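Local coordinates for tailspike protein (Siphovirus 9NA, PDB 3RIQ), which probably recognises the lipopolysaccharide receptor on Salmonella cells and cleaves its O-antigen as an endorhamnosidase of the P22 tailspike type, at residues K12-S18 with D32-I38; K53-C59 with G75-I81. One frame throughout, in Å; residues are numbered along the deposited sequence. Where two conformers were deposited one is given.

Overall arrangement
Contacts 1 and 2 lie in series near the N-terminal end of the elongated, right-handed parallel beta-helix, with centres about 11 Å apart and both on the same side of the chain's centre. Contact 1 closes before contact 2 opens, and together they stack strands 14-16, 33-36, 56-59 and 79-87 into one continuous parallel sheet. The middle pair, 33-36 and 56-59, joins them through probable hydrogen bonds from Glu58 N to Leu34 O and from Ile36 N to Glu58 O, each 2.8 Å. Helix 23-29 connects the strands of contact 1, whereas further strands of the coil fill the excursion within contact 2. Both contacts touch a third subunit, so the start of the beta-helix also contributes to trimer association.

Contact 1: K12-S18 with D32-I38; sequences KYSVKLS and DSLLIDI
Residues 12-18 and 32-38 run in parallel, the two strands of a beta-alpha-beta unit whose crossover is helix 23-29. Strands 14-16 and 33-36 approach to 4.6 Å between axes at a crossing angle of -26°, pairing Ser14 with Ser33, Val15 with Leu34 and Lys16 with Leu35. Before the strand, Asp32 (chi1 t) directs its carboxylate at Lys12, whose NZ forms a salt bridge with Asp32 OD2 at 2.8 Å; a water accepts from Tyr13 N (3.0 Å) and donates to Asp32 OD2 (2.7 Å). Ser33 then uses both its own backbone N and O: Ser33 N donates to Tyr13 O (3.1 Å) and Ser33 O accepts from Val15 N (3.1 Å). Leu34 turns to the face of Val15, where Val15 CG2 meets Leu34 CD1 at 3.8 Å and Ala26 of the helix covers Leu34. Leu35 repeats the backbone pattern, with Leu35 N to Val15 O at 2.8 Å and Leu17 N to Leu35 O at 2.9 Å, while its side chain shares the Ser14 and Lys16 face. Although the CA-to-CB bond of Ile36 points away, Ile36 CG2 reaches Leu17 CD2 at 4.0 Å. Asp37 (chi1 p) receives the start of the 3-10 turn through two bonds, Ser18 N to Asp37 OD1 (2.9 Å) and Ser18 OG to Asp37 OD2 (2.6 Å). Finally, Ile38 CD1 lies 3.7 Å from Ser18 CA. Asp32 OD1 also forms a salt bridge with Lys60 of the third subunit, so one carboxylate joins strand pairing and trimer interface; an aspartate side chain lies at each end, Asp32 reaching backbone through water, Asp37 directly.

Contact 2: K53-C59 with G75-I81; sequences KVLTIEC and GSGSKVI
A parallel strand pair of the right-handed beta-helix is formed by residues 53-59 and 75-81, with strands 56-59 and 79-81 inclined by 7° and their axes 4.8 Å apart at closest approach. Thr56 is in register with Lys79, Ile57 with Val80 and Glu58 with Ile81. Successive backbone groups satisfy one another: Lys79 N donates to Leu55 O (3.0 Å), Ile57 N to Lys79 O (2.9 Å), Ile81 N to Ile57 O (2.8 Å) and Cys59 N to Ile81 O (2.9 Å). Ahead of strand 79-81, a type II turn from Gly75 to Ser78 departs from this pattern. Gly75 N donates to Lys53 O (2.8 Å); a CB on Gly75 would clash with that same carbonyl. Gly77 occupies phi/psi 97/-4, a conformation open to a residue without a CB. The turn closes by Ser78 N to Gly75 O (3.1 Å), and Ser78 OG (chi1 m) donates to Gly75 O at 2.8 Å while accepting from Leu55 N. Polar groups elsewhere find partners beyond the pair: Lys53 NZ donates to the carbonyls of Ala27 and Ala30, and Lys60 of the third subunit binds Thr56 OG1 and Val54 O. On the buried face, Ile57 CD1 packs 4.3 Å from Val80 CG2, beside Trp71, which touches both residues. The opposite face carries Thr56, Glu58, Lys79 and Ile81; there Thr56 CG2 lies 3.7 Å from Ile81 CD1. The hydroxyl of Ser78 thus stands in for a backbone acceptor, its OG lying 3.0 Å from Leu55 N.

Contact 1: K12-S18 with D32-I38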
loop_
_atom_site.group_PDB
_atom_site.type_symbol
_atom_site.label_atom_id
_atom_site.label_comp_id
_atom_site.label_asym_id
_atom_site.label_seq_id
_atom_site.Cartn_x
_atom_site.Cartn_y
_atom_site.Cartn_z
ATOM N N LYS A 12 39.204 11.861 -22.639
ATOM C CA LYS A 12 38.841 10.813 -21.689
ATOM C C LYS A 12 39.609 9.506 -21.951
ATOM O O LYS A 12 39.664 9.049 -23.082
ATOM C CB LYS A 12 37.334 10.551 -21.894
ATOM C CG LYS A 12 36.734 9.444 -21.076
ATOM C CD LYS A 12 36.479 9.872 -19.682
ATOM C CE LYS A 12 35.521 8.870 -18.959
ATOM N NZ LYS A 12 35.453 9.196 -17.531
ATOM N N TYR A 13 40.186 8.907 -20.912
ATOM C CA TYR A 13 40.851 7.609 -21.038
ATOM C C TYR A 13 39.869 6.463 -21.097
ATOM O O TYR A 13 39.032 6.286 -20.187
ATOM C CB TYR A 13 41.809 7.387 -19.872
ATOM C CG TYR A 13 43.140 8.158 -19.983
ATOM C CD1 TYR A 13 43.188 9.556 -20.165
ATOM C CD2 TYR A 13 44.330 7.473 -19.940
ATOM C CE1 TYR A 13 44.425 10.242 -20.284
ATOM C CE2 TYR A 13 45.546 8.119 -20.065
ATOM C CZ TYR A 13 45.605 9.491 -20.224
ATOM O OH TYR A 13 46.854 10.044 -20.307
ATOM N N SER A 14 39.978 5.679 -22.174
ATOM C CA SER A 14 39.211 4.450 -22.313
ATOM C C SER A 14 40.037 3.473 -23.120
ATOM O O SER A 14 40.704 3.872 -24.097
ATOM C CB SER A 14 37.862 4.731 -23.001
ATOM O OG SER A 14 37.112 3.533 -23.089
ATOM N N VAL A 15 40.016 2.218 -22.698
ATOM C CA VAL A 15 40.553 1.145 -23.521
ATOM C C VAL A 15 39.405 0.260 -23.952
ATOM O O VAL A 15 38.363 0.219 -23.275
ATOM C CB VAL A 15 41.593 0.278 -22.765
ATOM C CG1 VAL A 15 42.838 1.122 -22.385
ATOM C CG2 VAL A 15 40.960 -0.419 -21.579
ATOM N N LYS A 16 39.574 -0.452 -25.059
ATOM C CA LYS A 16 38.490 -1.304 -25.557
ATOM C C LYS A 16 38.958 -2.721 -25.747
ATOM O O LYS A 16 40.089 -2.964 -26.213
ATOM C CB LYS A 16 37.857 -0.738 -26.841
ATOM C CG LYS A 16 38.848 -0.711 -27.991
ATOM C CD LYS A 16 38.323 0.058 -29.206
ATOM C CE LYS A 16 38.781 1.476 -29.185
ATOM N NZ LYS A 16 40.251 1.656 -29.408
ATOM N N LEU A 17 38.078 -3.669 -25.426
ATOM C CA LEU A 17 38.441 -5.077 -25.456
ATOM C C LEU A 17 38.972 -5.531 -26.816
ATOM O O LEU A 17 39.864 -6.388 -26.859
ATOM C CB LEU A 17 37.251 -5.940 -25.025
ATOM C CG LEU A 17 37.496 -7.466 -24.977
ATOM C CD1 LEU A 17 38.632 -7.834 -24.009
ATOM C CD2 LEU A 17 36.193 -8.130 -24.522
ATOM N N SER A 18 38.418 -4.991 -27.911
ATOM C CA SER A 18 38.817 -5.443 -29.250
ATOM C C SER A 18 40.287 -5.148 -29.579
ATOM O O SER A 18 40.807 -5.697 -30.554
ATOM C CB SER A 18 37.889 -4.872 -30.328
ATOM O OG SER A 18 38.060 -3.474 -30.390
ATOM N N ASP A 32 40.730 4.528 -16.653
ATOM C CA ASP A 32 39.464 5.186 -16.251
ATOM C C ASP A 32 38.312 4.297 -16.745
ATOM O O ASP A 32 37.609 3.686 -15.950
ATOM C CB ASP A 32 39.443 6.561 -16.898
ATOM C CG ASP A 32 38.158 7.356 -16.641
ATOM O OD1 ASP A 32 37.193 6.823 -16.044
ATOM O OD2 ASP A 32 38.097 8.520 -17.107
ATOM N N SER A 33 38.134 4.228 -18.063
ATOM C CA SER A 33 37.065 3.417 -18.636
ATOM C C SER A 33 37.566 2.198 -19.410
ATOM O O SER A 33 38.674 2.197 -19.941
ATOM C CB SER A 33 36.186 4.311 -19.491
ATOM O OG SER A 33 35.625 5.312 -18.663
ATOM N N LEU A 34 36.729 1.160 -19.448
ATOM C CA LEU A 34 37.006 -0.101 -20.123
ATOM C C LEU A 34 35.755 -0.420 -20.921
ATOM O O LEU A 34 34.690 -0.628 -20.329
ATOM C CB LEU A 34 37.361 -1.204 -19.097
ATOM C CG LEU A 34 37.302 -2.655 -19.608
ATOM C CD1 LEU A 34 38.159 -2.887 -20.846
ATOM C CD2 LEU A 34 37.688 -3.574 -18.448
ATOM N N LEU A 35 35.864 -0.397 -22.244
ATOM C CA LEU A 35 34.716 -0.647 -23.124
ATOM C C LEU A 35 34.705 -2.098 -23.594
ATOM O O LEU A 35 35.688 -2.562 -24.171
ATOM C CB LEU A 35 34.757 0.320 -24.325
ATOM C CG LEU A 35 33.699 0.078 -25.409
ATOM C CD1 LEU A 35 32.325 0.504 -24.856
ATOM C CD2 LEU A 35 34.054 0.858 -26.681
ATOM N N ILE A 36 33.607 -2.808 -23.346
ATOM C CA ILE A 36 33.460 -4.193 -23.870
ATOM C C ILE A 36 32.725 -4.052 -25.204
ATOM O O ILE A 36 31.495 -4.025 -25.246
ATOM C CB ILE A 36 32.716 -5.116 -22.879
ATOM C CG1 ILE A 36 33.319 -5.012 -21.452
ATOM C CG2 ILE A 36 32.691 -6.546 -23.394
ATOM C CD1 ILE A 36 34.748 -5.465 -21.317
ATOM N N ASP A 37 33.500 -3.927 -26.295
ATOM C CA ASP A 37 32.923 -3.622 -27.613
ATOM C C ASP A 37 32.722 -4.843 -28.513
ATOM O O ASP A 37 32.180 -4.695 -29.593
ATOM C CB ASP A 37 33.756 -2.536 -28.335
ATOM C CG ASP A 37 35.208 -2.946 -28.567
ATOM O OD1 ASP A 37 35.758 -3.792 -27.812
ATOM O OD2 ASP A 37 35.817 -2.372 -29.512
ATOM N N ILE A 38 33.165 -6.022 -28.078
ATOM C CA ILE A 38 32.972 -7.257 -28.840
ATOM C C ILE A 38 32.699 -8.375 -27.847
ATOM O O ILE A 38 33.107 -8.309 -26.680
ATOM C CB ILE A 38 34.168 -7.602 -29.774
ATOM C CG1 ILE A 38 35.484 -7.716 -28.993
ATOM C CG2 ILE A 38 34.264 -6.604 -30.958
ATOM C CD1 ILE A 38 36.586 -8.377 -29.792
HETATM O O HOH W 1 40.100 9.983 -18.159
#

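Contact 2: K53-C59 with G75-I81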
loop_
_atom_site.group_PDB
_atom_site.type_symbol
_atom_site.label_atom_id
_atom_site.label_comp_id
_atom_site.label_asym_id
_atom_site.label_seq_id
_atom_site.Cartn_x
_atom_site.Cartn_y
_atom_site.Cartn_z
ATOM N N LYS A 53 41.828 -0.649 -9.378
ATOM C CA LYS A 53 41.446 0.563 -10.122
ATOM C C LYS A 53 39.949 0.841 -10.016
ATOM O O LYS A 53 39.117 -0.087 -9.946
ATOM C CB LYS A 53 41.869 0.385 -11.585
ATOM C CG LYS A 53 43.413 0.386 -11.680
ATOM C CD LYS A 53 43.971 0.363 -13.082
ATOM C CE LYS A 53 43.806 -0.949 -13.685
ATOM N NZ LYS A 53 44.802 -1.240 -14.801
ATOM N N VAL A 54 39.614 2.124 -10.025
ATOM C CA VAL A 54 38.225 2.598 -9.958
ATOM C C VAL A 54 37.738 2.759 -11.400
ATOM O O VAL A 54 37.941 3.815 -12.039
ATOM C CB VAL A 54 38.086 3.899 -9.122
ATOM C CG1 VAL A 54 36.612 4.246 -8.967
ATOM C CG2 VAL A 54 38.782 3.739 -7.766
ATOM N N LEU A 55 37.143 1.690 -11.928
ATOM C CA LEU A 55 36.835 1.647 -13.361
ATOM C C LEU A 55 35.381 1.837 -13.679
ATOM O O LEU A 55 34.505 1.497 -12.883
ATOM C CB LEU A 55 37.317 0.317 -13.966
ATOM C CG LEU A 55 38.828 0.066 -13.885
ATOM C CD1 LEU A 55 39.150 -1.309 -14.433
ATOM C CD2 LEU A 55 39.663 1.164 -14.616
ATOM N N THR A 56 35.131 2.424 -14.847
ATOM C CA THR A 56 33.815 2.382 -15.468
ATOM C C THR A 56 33.871 1.297 -16.516
ATOM O O THR A 56 34.617 1.431 -17.492
ATOM C CB THR A 56 33.530 3.732 -16.134
ATOM O OG1 THR A 56 33.679 4.776 -15.163
ATOM C CG2 THR A 56 32.104 3.759 -16.716
ATOM N N ILE A 57 33.150 0.190 -16.305
ATOM C CA ILE A 57 33.189 -0.940 -17.261
ATOM C C ILE A 57 31.914 -0.866 -18.106
ATOM O O ILE A 57 30.805 -1.196 -17.627
ATOM C CB ILE A 57 33.348 -2.305 -16.558
ATOM C CG1 ILE A 57 34.632 -2.289 -15.729
ATOM C CG2 ILE A 57 33.365 -3.431 -17.609
ATOM C CD1 ILE A 57 34.917 -3.525 -14.924
ATOM N N GLU A 58 32.059 -0.353 -19.324
ATOM C CA GLU A 58 30.906 -0.042 -20.170
ATOM C C GLU A 58 30.667 -1.221 -21.096
ATOM O O GLU A 58 31.485 -1.484 -21.981
ATOM C CB GLU A 58 31.202 1.231 -20.993
ATOM C CG GLU A 58 30.071 1.612 -21.937
ATOM C CD GLU A 58 29.028 2.459 -21.279
ATOM O OE1 GLU A 58 29.386 3.530 -20.781
ATOM O OE2 GLU A 58 27.855 2.079 -21.282
ATOM N N CYS A 59 29.586 -1.976 -20.894
ATOM C CA CYS A 59 29.403 -3.217 -21.679
ATOM C C CYS A 59 28.484 -3.003 -22.871
ATOM O O CYS A 59 27.315 -2.557 -22.724
ATOM C CB CYS A 59 28.857 -4.333 -20.806
ATOM S SG CYS A 59 29.926 -4.669 -19.373
ATOM N N GLY A 75 38.244 -1.881 -7.930
ATOM C CA GLY A 75 38.358 -0.800 -6.942
ATOM C C GLY A 75 37.013 -0.301 -6.431
ATOM O O GLY A 75 36.056 -0.216 -7.188
ATOM N N SER A 76 36.961 0.063 -5.150
ATOM C CA SER A 76 35.745 0.660 -4.566
ATOM C C SER A 76 35.312 1.916 -5.326
ATOM O O SER A 76 36.152 2.775 -5.661
ATOM C CB SER A 76 35.965 0.980 -3.083
ATOM O OG SER A 76 36.332 -0.216 -2.421
ATOM N N GLY A 77 34.007 1.991 -5.645
ATOM C CA GLY A 77 33.496 3.106 -6.431
ATOM C C GLY A 77 33.374 2.810 -7.925
ATOM O O GLY A 77 32.900 3.670 -8.680
ATOM N N SER A 78 33.822 1.628 -8.371
ATOM C CA SER A 78 33.639 1.209 -9.779
ATOM C C SER A 78 32.153 1.044 -10.124
ATOM O O SER A 78 31.283 0.870 -9.234
ATOM C CB SER A 78 34.342 -0.133 -10.065
ATOM O OG SER A 78 35.754 0.039 -9.915
ATOM N N LYS A 79 31.867 1.148 -11.417
ATOM C CA LYS A 79 30.527 0.913 -11.933
ATOM C C LYS A 79 30.595 -0.021 -13.127
ATOM O O LYS A 79 31.509 0.125 -13.956
ATOM C CB LYS A 79 29.847 2.233 -12.336
ATOM C CG LYS A 79 28.371 2.098 -12.721
ATOM C CD LYS A 79 27.777 3.467 -13.076
ATOM C CE LYS A 79 27.533 4.322 -11.814
ATOM N NZ LYS A 79 27.136 5.761 -12.136
ATOM N N VAL A 80 29.652 -0.960 -13.215
ATOM C CA VAL A 80 29.603 -1.926 -14.307
ATOM C C VAL A 80 28.266 -1.736 -15.019
ATOM O O VAL A 80 27.170 -1.901 -14.415
ATOM C CB VAL A 80 29.777 -3.385 -13.772
ATOM C CG1 VAL A 80 29.831 -4.383 -14.938
ATOM C CG2 VAL A 80 31.060 -3.498 -12.925
ATOM N N ILE A 81 28.341 -1.336 -16.286
ATOM C CA ILE A 81 27.167 -0.826 -17.010
ATOM C C ILE A 81 26.694 -1.840 -18.047
ATOM O O ILE A 81 27.419 -2.186 -18.995
ATOM C CB ILE A 81 27.518 0.506 -17.711
ATOM C CG1 ILE A 81 28.078 1.499 -16.673
ATOM C CG2 ILE A 81 26.311 1.085 -18.434
ATOM C CD1 ILE A 81 28.533 2.812 -17.270
#